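Local coordinates for uncharacterized protein (Bacteroides ovatus CL02T12C04, PDB 6PTM) that probably acts as a family 42 glycoside hydrolase, an exo-carrageenase that would trim carrageenan-derived sugars from chain ends, at residues 508-513 against 524-529; 425-430 against 471-476; 488-493 against 537-542. All coordinates share one frame; numbering follows the deposited sequence.

Along the chain, contact 2 comes first: residues 425-430, in the loop after strand 421-423, meet 471-476 just beyond strand 466-471, closing a 40-residue connection that carries helix 448-460. Helix 486-498 then opens contact 3, which ends on helix 534-549. Nested inside that second loop is contact 1, within the long connection after strand 503-506. Contact 2 is thus in series with the other two. Ser427 OG probably hydrogen-bonds Asn492 OD1 between contacts 2 and 3. Contact 2 joins the ends of strands 421-423 and 466-471, contact 3 pairs the helices that follow strands 466-471 and 503-506, and contact 1 folds the loop after 503-506 on itself.

Contact 1. Residues 508-513 against 524-529; sequences YWCRRE and NGYAAS
Tyr508 and Tyr526 meet hydroxyl to ring edge: Tyr508 OH lies in the plane of the Tyr526 ring, at its rim, and comes within 3.4 Å of Tyr526 CB. With CG set between the backbone N and the carbonyl carbon (chi1 64°), the Tyr508 ring carries its hydroxyl over to the Gly525-Tyr526 peptide. Its OH is also 3.1 Å from Tyr526 N, but the angle is too poor for a hydrogen bond, and no hydrogen bond crosses this contact.

The apolar packing centres on Cys510. Its CB lies above one face of the Tyr508 ring, offset toward the rim, and at the same time approaches Tyr526 CE1 at 3.6 Å, so one methylene touches both aromatics. The sulfur adds an oblique sulfur-aromatic contact, SG being 5.1 Å from the Tyr526 ring centroid.

At the far end of that ring, Arg511 crosses Tyr526 at about a right angle, bringing CD to 3.1 Å from Tyr526 OH. The contact is made by the aliphatic part of the arginine; its guanidinium is held by salt bridges to Asp88 and Glu120 and by a bond from NE to Asn531 O.

Hydrogen bonding shapes the second segment from within. Ser529 N to Tyr526 O (3.2 Å) closes a type II beta turn from Tyr526 to Ser529, and Ser529 OG gives the same oxygen a second bond at 2.6 Å. The first segment follows the eighth strand of a (beta/alpha)8 barrel, and a cis peptide bond precedes Tyr508, a feature familiar at this strand end in clan GH-A glycosidases, whose active sites lie on this side of the barrel.

Contact 2. Residues 425-430 against 471-476; sequences ASSCGA and GHMLST
Ser426 turns its hydroxyl against the root of the His472 side chain, OG standing 3.1 Å from His472 CB. The imidazole then leads away from the 425-430 segment and is held at both nitrogens: ND1 donates to Ser475 O at 2.8 Å in a nearly straight bond (172°) within both the ring and carbonyl planes, while NE2 pairs with Glu470. These two bonds would fix the ring's rotation.

One residue on, Ser427 sets its hydroxyl against Met473, OG 3.0 Å from Met473 CA. With OG between its own backbone N and carbonyl carbon (chi1 57°), the hydroxyl lies on Met473 and bonds to Asn492 and Tyr488. Cys428 points at the opposing backbone and lays its sulfur along the 472-475 backbone, SG being 3.4 Å from Leu474 C, with Thr476 CG2 at 4.0 Å beside it.

Beneath these side chains a single beta bridge pairs Ser426 with His472, through His472 N to Ala425 O (3.1 Å) and Ser427 N to His472 O (3.1 Å). The contact therefore prolongs the pairing of neighbouring parallel strands 421-423 and 466-471 past their C-terminal ends. Helix 448-460 packs on Ala425, helix 486-498 covers Met473, and Leu474 reaches helix 534-549.

Contact 3. Residues 488-493 against 537-542; sequences YARGNY and VNEVHA
Segments 488-493 and 537-542, on helices 486-498 and 534-549, run with N-to-C directions 36° apart and axes 8.7 Å apart at closest approach, coming nearest at Arg490 and Glu539, whose CA atoms are 6.2 Å apart.

A salt bridge joins these two residues. Arg490 NE donates to Glu539 OE2 over 2.7 Å, with an N-H...O angle of 159° and the oxygen in the guanidinium plane at its edge. A weak bond from Arg490 NH2 reaches the same oxygen at 3.1 Å, so one carboxylate oxygen carries both. The arginine runs extended from its backbone and then bends at chi3 (-69°), which turns the guanidinium over to the glutamate and sets NH2 3.8 Å from Ala542 CB. NH1 has a second acidic partner, Asp546. Were Arg490 an alanine, Glu539 and Asp546 would probably lose the counter-charge they share, and a gap would be likely beside Ala542.

Next to this polar pair the packing is apolar. Val540 lies against one face of the Tyr493 ring with both methyls: CG1 stands over it, 4.0 Å from the centroid in a CH-pi contact, and CG2 sits nearer the rim, 3.8 Å from Tyr493 CE1. The hydroxyl of Tyr493 goes on to Thr506. Ala489 CB and Glu539 CB complete the interface more loosely, at 4.4 Å.

Both helices belong to the outer layer of the barrel. Val540 also touches Ala173 and Trp175 of strand 168-175, Tyr493 reaches the end of strand 503-506 through Thr506, and helix 69-90 packs against Asn538 and His541 of helix 534-549.

Contact 1. Residues 508-513 against 524-529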
loop_
_atom_site.group_PDB
_atom_site.type_symbol
_atom_site.label_atom_id
_atom_site.label_comp_id
_atom_site.label_asym_id
_atom_site.label_seq_id
_atom_site.Cartn_x
_atom_site.Cartn_y
_atom_site.Cartn_z
ATOM N N TYR A 508 -14.016 -3.206 4.529
ATOM C CA TYR A 508 -14.137 -3.423 5.974
ATOM C C TYR A 508 -15.317 -4.369 6.260
ATOM O O TYR A 508 -16.215 -4.510 5.440
ATOM C CB TYR A 508 -14.348 -2.145 6.802
ATOM C CG TYR A 508 -15.622 -1.349 6.588
ATOM C CD1 TYR A 508 -16.135 -0.559 7.614
ATOM C CD2 TYR A 508 -16.270 -1.304 5.357
ATOM C CE1 TYR A 508 -17.265 0.231 7.433
ATOM C CE2 TYR A 508 -17.405 -0.533 5.167
ATOM C CZ TYR A 508 -17.899 0.251 6.199
ATOM O OH TYR A 508 -19.009 1.028 5.984
ATOM N N TRP A 509 -15.280 -5.040 7.404
ATOM C CA TRP A 509 -16.330 -6.009 7.801
ATOM C C TRP A 509 -17.162 -5.372 8.906
ATOM O O TRP A 509 -16.952 -5.677 10.096
ATOM C CB TRP A 509 -15.718 -7.337 8.211
ATOM C CG TRP A 509 -16.683 -8.480 8.346
ATOM C CD1 TRP A 509 -17.790 -8.575 9.146
ATOM C CD2 TRP A 509 -16.544 -9.759 7.699
ATOM N NE1 TRP A 509 -18.354 -9.823 9.030
ATOM C CE2 TRP A 509 -17.607 -10.574 8.162
ATOM C CE3 TRP A 509 -15.617 -10.284 6.781
ATOM C CZ2 TRP A 509 -17.764 -11.888 7.727
ATOM C CZ3 TRP A 509 -15.780 -11.582 6.351
ATOM C CH2 TRP A 509 -16.837 -12.368 6.824
ATOM N N CYS A 510 -18.032 -4.463 8.489
ATOM C CA CYS A 510 -18.879 -3.657 9.396
ATOM C C CYS A 510 -20.120 -4.462 9.809
ATOM O O CYS A 510 -20.751 -4.048 10.782
ATOM C CB CYS A 510 -19.274 -2.343 8.736
ATOM S SG CYS A 510 -19.838 -1.124 9.945
ATOM N N ARG A 511 -20.451 -5.556 9.106
ATOM C CA ARG A 511 -21.532 -6.509 9.490
ATOM C C ARG A 511 -21.295 -7.063 10.897
ATOM O O ARG A 511 -20.173 -7.516 11.196
ATOM C CB ARG A 511 -21.575 -7.689 8.520
ATOM C CG ARG A 511 -22.138 -7.348 7.149
ATOM C CD ARG A 511 -23.661 -7.535 7.091
ATOM N NE ARG A 511 -24.095 -7.575 5.697
ATOM C CZ ARG A 511 -25.357 -7.649 5.281
ATOM N NH1 ARG A 511 -26.348 -7.680 6.152
ATOM N NH2 ARG A 511 -25.606 -7.763 3.988
ATOM N N ARG A 512 -22.333 -7.069 11.726
ATOM C CA ARG A 512 -22.310 -7.761 13.037
ATOM C C ARG A 512 -22.727 -9.208 12.772
ATOM O O ARG A 512 -23.200 -9.504 11.625
ATOM C CB ARG A 512 -23.206 -7.055 14.074
ATOM C CG ARG A 512 -22.882 -5.588 14.337
ATOM C CD ARG A 512 -21.452 -5.302 14.819
ATOM N NE ARG A 512 -20.430 -5.314 13.761
ATOM C CZ ARG A 512 -19.093 -5.316 13.931
ATOM N NH1 ARG A 512 -18.565 -5.266 15.148
ATOM N NH2 ARG A 512 -18.298 -5.379 12.863
ATOM N N GLU A 513 -22.580 -10.082 13.774
ATOM C CA GLU A 513 -22.932 -11.521 13.626
ATOM C C GLU A 513 -24.398 -11.668 13.181
ATOM O O GLU A 513 -24.679 -12.571 12.348
ATOM C CB GLU A 513 -22.655 -12.274 14.928
ATOM C CG GLU A 513 -22.662 -13.790 14.761
ATOM C CD GLU A 513 -22.487 -14.580 16.049
ATOM O OE1 GLU A 513 -22.176 -13.967 17.084
ATOM O OE2 GLU A 513 -22.647 -15.804 16.006
ATOM N N ASN A 524 -21.156 6.756 4.968
ATOM C CA ASN A 524 -21.106 6.697 3.469
ATOM C C ASN A 524 -20.545 5.345 2.982
ATOM O O ASN A 524 -20.850 4.973 1.827
ATOM C CB ASN A 524 -20.376 7.903 2.846
ATOM C CG ASN A 524 -19.378 7.571 1.742
ATOM O OD1 ASN A 524 -18.265 7.084 1.972
ATOM N ND2 ASN A 524 -19.777 7.817 0.514
ATOM N N GLY A 525 -19.785 4.625 3.809
ATOM C CA GLY A 525 -18.912 3.531 3.341
ATOM C C GLY A 525 -19.629 2.203 3.139
ATOM O O GLY A 525 -19.034 1.305 2.449
ATOM N N TYR A 526 -20.842 2.040 3.687
ATOM C CA TYR A 526 -21.408 0.692 3.971
ATOM C C TYR A 526 -22.102 0.091 2.743
ATOM O O TYR A 526 -21.736 -1.032 2.352
ATOM C CB TYR A 526 -22.344 0.702 5.174
ATOM C CG TYR A 526 -22.743 -0.677 5.647
ATOM C CD1 TYR A 526 -21.809 -1.560 6.185
ATOM C CD2 TYR A 526 -24.070 -1.091 5.581
ATOM C CE1 TYR A 526 -22.187 -2.816 6.640
ATOM C CE2 TYR A 526 -24.462 -2.333 6.054
ATOM C CZ TYR A 526 -23.521 -3.204 6.584
ATOM O OH TYR A 526 -23.911 -4.436 7.046
ATOM N N ALA A 527 -23.105 0.759 2.171
ATOM C CA ALA A 527 -23.947 0.111 1.132
ATOM C C ALA A 527 -23.080 -0.214 -0.104
ATOM O O ALA A 527 -22.257 0.655 -0.518
ATOM C CB ALA A 527 -25.147 0.965 0.815
ATOM N N ALA A 528 -23.239 -1.425 -0.664
ATOM C CA ALA A 528 -22.608 -1.866 -1.935
ATOM C C ALA A 528 -21.085 -1.989 -1.744
ATOM O O ALA A 528 -20.348 -2.035 -2.757
ATOM C CB ALA A 528 -22.965 -0.904 -3.061
ATOM N N SER A 529 -20.627 -2.016 -0.485
ATOM C CA SER A 529 -19.270 -2.449 -0.071
ATOM C C SER A 529 -19.283 -3.988 -0.002
ATOM O O SER A 529 -20.375 -4.640 -0.263
ATOM C CB SER A 529 -18.864 -1.806 1.257
ATOM O OG SER A 529 -19.560 -2.369 2.381
#

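Contact 2. Residues 425-430 against 471-476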
loop_
_atom_site.group_PDB
_atom_site.type_symbol
_atom_site.label_atom_id
_atom_site.label_comp_id
_atom_site.label_asym_id
_atom_site.label_seq_id
_atom_site.Cartn_x
_atom_site.Cartn_y
_atom_site.Cartn_z
ATOM N N ALA A 425 -2.918 1.764 1.152
ATOM C CA ALA A 425 -3.015 1.956 -0.313
ATOM C C ALA A 425 -4.454 1.744 -0.732
ATOM O O ALA A 425 -5.063 0.748 -0.250
ATOM C CB ALA A 425 -2.110 1.027 -1.079
ATOM N N SER A 426 -4.941 2.675 -1.568
ATOM C CA SER A 426 -6.223 2.641 -2.313
ATOM C C SER A 426 -5.947 2.317 -3.781
ATOM O O SER A 426 -4.868 2.701 -4.301
ATOM C CB SER A 426 -6.966 3.956 -2.274
ATOM O OG SER A 426 -7.312 4.308 -0.954
ATOM N N SER A 427 -6.933 1.702 -4.432
ATOM C CA SER A 427 -6.991 1.540 -5.902
ATOM C C SER A 427 -8.408 1.916 -6.377
ATOM O O SER A 427 -8.742 3.097 -6.419
ATOM C CB SER A 427 -6.559 0.140 -6.297
ATOM O OG SER A 427 -7.366 -0.848 -5.657
ATOM N N CYS A 428 -9.230 0.934 -6.696
ATOM C CA CYS A 428 -10.662 1.123 -7.029
ATOM C C CYS A 428 -10.833 1.843 -8.381
ATOM O O CYS A 428 -9.824 2.295 -9.005
ATOM C CB CYS A 428 -11.399 1.832 -5.896
ATOM S SG CYS A 428 -11.593 0.776 -4.435
ATOM N N GLY A 429 -12.093 1.917 -8.809
ATOM C CA GLY A 429 -12.517 2.378 -10.146
ATOM C C GLY A 429 -12.963 3.835 -10.130
ATOM O O GLY A 429 -12.532 4.613 -9.225
ATOM N N ALA A 430 -13.801 4.211 -11.111
ATOM C CA ALA A 430 -14.187 5.619 -11.353
ATOM C C ALA A 430 -14.989 6.115 -10.147
ATOM O O ALA A 430 -15.776 5.343 -9.576
ATOM C CB ALA A 430 -14.960 5.736 -12.653
ATOM N N GLY A 471 -6.973 -1.750 3.889
ATOM C CA GLY A 471 -6.910 -1.963 2.435
ATOM C C GLY A 471 -8.086 -1.292 1.743
ATOM O O GLY A 471 -9.264 -1.595 2.110
ATOM N N HIS A 472 -7.798 -0.393 0.798
ATOM C CA HIS A 472 -8.825 0.376 0.057
ATOM C C HIS A 472 -8.754 -0.029 -1.420
ATOM O O HIS A 472 -8.947 0.844 -2.308
ATOM C CB HIS A 472 -8.694 1.883 0.368
ATOM C CG HIS A 472 -9.351 2.274 1.651
ATOM N ND1 HIS A 472 -10.742 2.218 1.822
ATOM C CD2 HIS A 472 -8.829 2.702 2.824
ATOM C CE1 HIS A 472 -11.027 2.570 3.067
ATOM N NE2 HIS A 472 -9.860 2.861 3.712
ATOM N N MET A 473 -8.523 -1.313 -1.684
ATOM C CA MET A 473 -8.533 -1.877 -3.072
ATOM C C MET A 473 -9.914 -2.418 -3.451
ATOM O O MET A 473 -10.050 -2.837 -4.618
ATOM C CB MET A 473 -7.483 -2.981 -3.223
ATOM C CG MET A 473 -6.061 -2.439 -3.118
ATOM S SD MET A 473 -4.998 -3.378 -1.978
ATOM C CE MET A 473 -4.875 -4.879 -2.952
ATOM N N LEU A 474 -10.913 -2.388 -2.553
ATOM C CA LEU A 474 -12.302 -2.844 -2.886
ATOM C C LEU A 474 -13.287 -1.658 -2.858
ATOM O O LEU A 474 -14.061 -1.568 -3.804
ATOM C CB LEU A 474 -12.749 -3.970 -1.944
ATOM C CG LEU A 474 -11.823 -5.189 -1.924
ATOM C CD1 LEU A 474 -12.320 -6.213 -0.921
ATOM C CD2 LEU A 474 -11.690 -5.794 -3.322
ATOM N N SER A 475 -13.276 -0.808 -1.816
ATOM C CA SER A 475 -14.144 0.400 -1.727
ATOM C C SER A 475 -13.406 1.585 -1.074
ATOM O O SER A 475 -12.418 1.380 -0.299
ATOM C CB SER A 475 -15.468 0.090 -1.014
ATOM O OG SER A 475 -15.249 -0.253 0.344
ATOM N N THR A 476 -13.895 2.785 -1.390
ATOM C CA THR A 476 -13.512 4.091 -0.778
ATOM C C THR A 476 -14.775 4.951 -0.561
ATOM O O THR A 476 -15.892 4.518 -0.982
ATOM C CB THR A 476 -12.504 4.831 -1.677
ATOM O OG1 THR A 476 -13.165 5.308 -2.855
ATOM C CG2 THR A 476 -11.308 3.976 -2.062
#

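Contact 3. Residues 488-493 against 537-542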
loop_
_atom_site.group_PDB
_atom_site.type_symbol
_atom_site.label_atom_id
_atom_site.label_comp_id
_atom_site.label_asym_id
_atom_site.label_seq_id
_atom_site.Cartn_x
_atom_site.Cartn_y
_atom_site.Cartn_z
ATOM N N TYR A 488 -11.829 -8.469 -10.668
ATOM C CA TYR A 488 -11.238 -7.195 -10.213
ATOM C C TYR A 488 -10.526 -7.432 -8.878
ATOM O O TYR A 488 -9.376 -6.994 -8.697
ATOM C CB TYR A 488 -12.285 -6.086 -10.056
ATOM C CG TYR A 488 -11.694 -4.922 -9.314
ATOM C CD1 TYR A 488 -10.792 -4.057 -9.933
ATOM C CD2 TYR A 488 -11.902 -4.790 -7.952
ATOM C CE1 TYR A 488 -10.171 -3.038 -9.220
ATOM C CE2 TYR A 488 -11.307 -3.768 -7.233
ATOM C CZ TYR A 488 -10.434 -2.892 -7.865
ATOM O OH TYR A 488 -9.839 -1.897 -7.117
ATOM N N ALA A 489 -11.195 -8.128 -7.966
ATOM C CA ALA A 489 -10.688 -8.265 -6.585
ATOM C C ALA A 489 -9.372 -9.062 -6.631
ATOM O O ALA A 489 -8.318 -8.640 -5.994
ATOM C CB ALA A 489 -11.735 -8.918 -5.704
ATOM N N ARG A 490 -9.397 -10.196 -7.343
ATOM C CA ARG A 490 -8.213 -11.093 -7.511
ATOM C C ARG A 490 -7.070 -10.330 -8.192
ATOM O O ARG A 490 -5.922 -10.418 -7.715
ATOM C CB ARG A 490 -8.585 -12.323 -8.338
ATOM C CG ARG A 490 -7.409 -13.133 -8.854
ATOM C CD ARG A 490 -7.900 -14.397 -9.538
ATOM N NE ARG A 490 -8.478 -15.331 -8.575
ATOM C CZ ARG A 490 -7.808 -16.265 -7.892
ATOM N NH1 ARG A 490 -6.514 -16.411 -8.066
ATOM N NH2 ARG A 490 -8.442 -17.054 -7.023
ATOM N N GLY A 491 -7.341 -9.647 -9.294
ATOM C CA GLY A 491 -6.274 -8.926 -10.033
ATOM C C GLY A 491 -5.559 -7.927 -9.148
ATOM O O GLY A 491 -4.329 -7.771 -9.230
ATOM N N ASN A 492 -6.306 -7.241 -8.303
ATOM C CA ASN A 492 -5.772 -6.165 -7.450
ATOM C C ASN A 492 -4.919 -6.759 -6.338
ATOM O O ASN A 492 -3.840 -6.207 -6.091
ATOM C CB ASN A 492 -6.906 -5.304 -6.902
ATOM C CG ASN A 492 -6.747 -3.865 -7.306
ATOM O OD1 ASN A 492 -6.434 -3.019 -6.467
ATOM N ND2 ASN A 492 -6.942 -3.590 -8.589
ATOM N N TYR A 493 -5.386 -7.794 -5.658
ATOM C CA TYR A 493 -4.620 -8.360 -4.528
ATOM C C TYR A 493 -3.386 -9.035 -5.121
ATOM O O TYR A 493 -2.318 -9.011 -4.529
ATOM C CB TYR A 493 -5.471 -9.282 -3.653
ATOM C CG TYR A 493 -6.273 -8.525 -2.635
ATOM C CD1 TYR A 493 -7.472 -7.935 -2.993
ATOM C CD2 TYR A 493 -5.819 -8.338 -1.347
ATOM C CE1 TYR A 493 -8.201 -7.176 -2.091
ATOM C CE2 TYR A 493 -6.559 -7.608 -0.421
ATOM C CZ TYR A 493 -7.743 -7.002 -0.802
ATOM O OH TYR A 493 -8.484 -6.268 0.072
ATOM N N VAL A 537 -15.810 -10.961 -0.974
ATOM C CA VAL A 537 -15.262 -11.462 0.319
ATOM C C VAL A 537 -14.541 -12.794 0.060
ATOM O O VAL A 537 -13.401 -12.988 0.528
ATOM C CB VAL A 537 -16.394 -11.573 1.358
ATOM C CG1 VAL A 537 -15.995 -12.369 2.584
ATOM C CG2 VAL A 537 -16.841 -10.188 1.763
ATOM N N ASN A 538 -15.179 -13.706 -0.657
ATOM C CA ASN A 538 -14.596 -15.048 -0.912
ATOM C C ASN A 538 -13.332 -14.876 -1.776
ATOM O O ASN A 538 -12.334 -15.545 -1.474
ATOM C CB ASN A 538 -15.606 -16.017 -1.520
ATOM C CG ASN A 538 -14.944 -17.311 -1.934
ATOM O OD1 ASN A 538 -14.462 -18.084 -1.093
ATOM N ND2 ASN A 538 -14.865 -17.510 -3.232
ATOM N N GLU A 539 -13.345 -14.016 -2.809
ATOM C CA GLU A 539 -12.252 -14.036 -3.801
ATOM C C GLU A 539 -10.955 -13.525 -3.169
ATOM O O GLU A 539 -9.867 -13.984 -3.603
ATOM C CB GLU A 539 -12.585 -13.203 -5.019
ATOM C CG GLU A 539 -11.682 -13.517 -6.173
ATOM C CD GLU A 539 -11.880 -14.897 -6.757
ATOM O OE1 GLU A 539 -12.917 -15.531 -6.453
ATOM O OE2 GLU A 539 -11.008 -15.323 -7.550
ATOM N N VAL A 540 -11.016 -12.627 -2.185
ATOM C CA VAL A 540 -9.774 -12.194 -1.488
ATOM C C VAL A 540 -9.090 -13.433 -0.900
ATOM O O VAL A 540 -7.894 -13.614 -1.139
ATOM C CB VAL A 540 -10.005 -11.132 -0.396
ATOM C CG1 VAL A 540 -8.694 -10.828 0.298
ATOM C CG2 VAL A 540 -10.596 -9.849 -0.971
ATOM N N HIS A 541 -9.831 -14.274 -0.176
ATOM C CA HIS A 541 -9.254 -15.476 0.482
ATOM C C HIS A 541 -8.825 -16.523 -0.547
ATOM O O HIS A 541 -7.783 -17.166 -0.328
ATOM C CB HIS A 541 -10.233 -16.007 1.529
ATOM C CG HIS A 541 -10.463 -14.990 2.572
ATOM N ND1 HIS A 541 -9.465 -14.648 3.449
ATOM C CD2 HIS A 541 -11.515 -14.201 2.840
ATOM C CE1 HIS A 541 -9.911 -13.688 4.242
ATOM N NE2 HIS A 541 -11.163 -13.379 3.877
ATOM N N ALA A 542 -9.581 -16.687 -1.631
ATOM C CA ALA A 542 -9.202 -17.573 -2.747
ATOM C C ALA A 542 -7.895 -17.078 -3.374
ATOM O O ALA A 542 -7.045 -17.899 -3.720
ATOM C CB ALA A 542 -10.316 -17.657 -3.766
#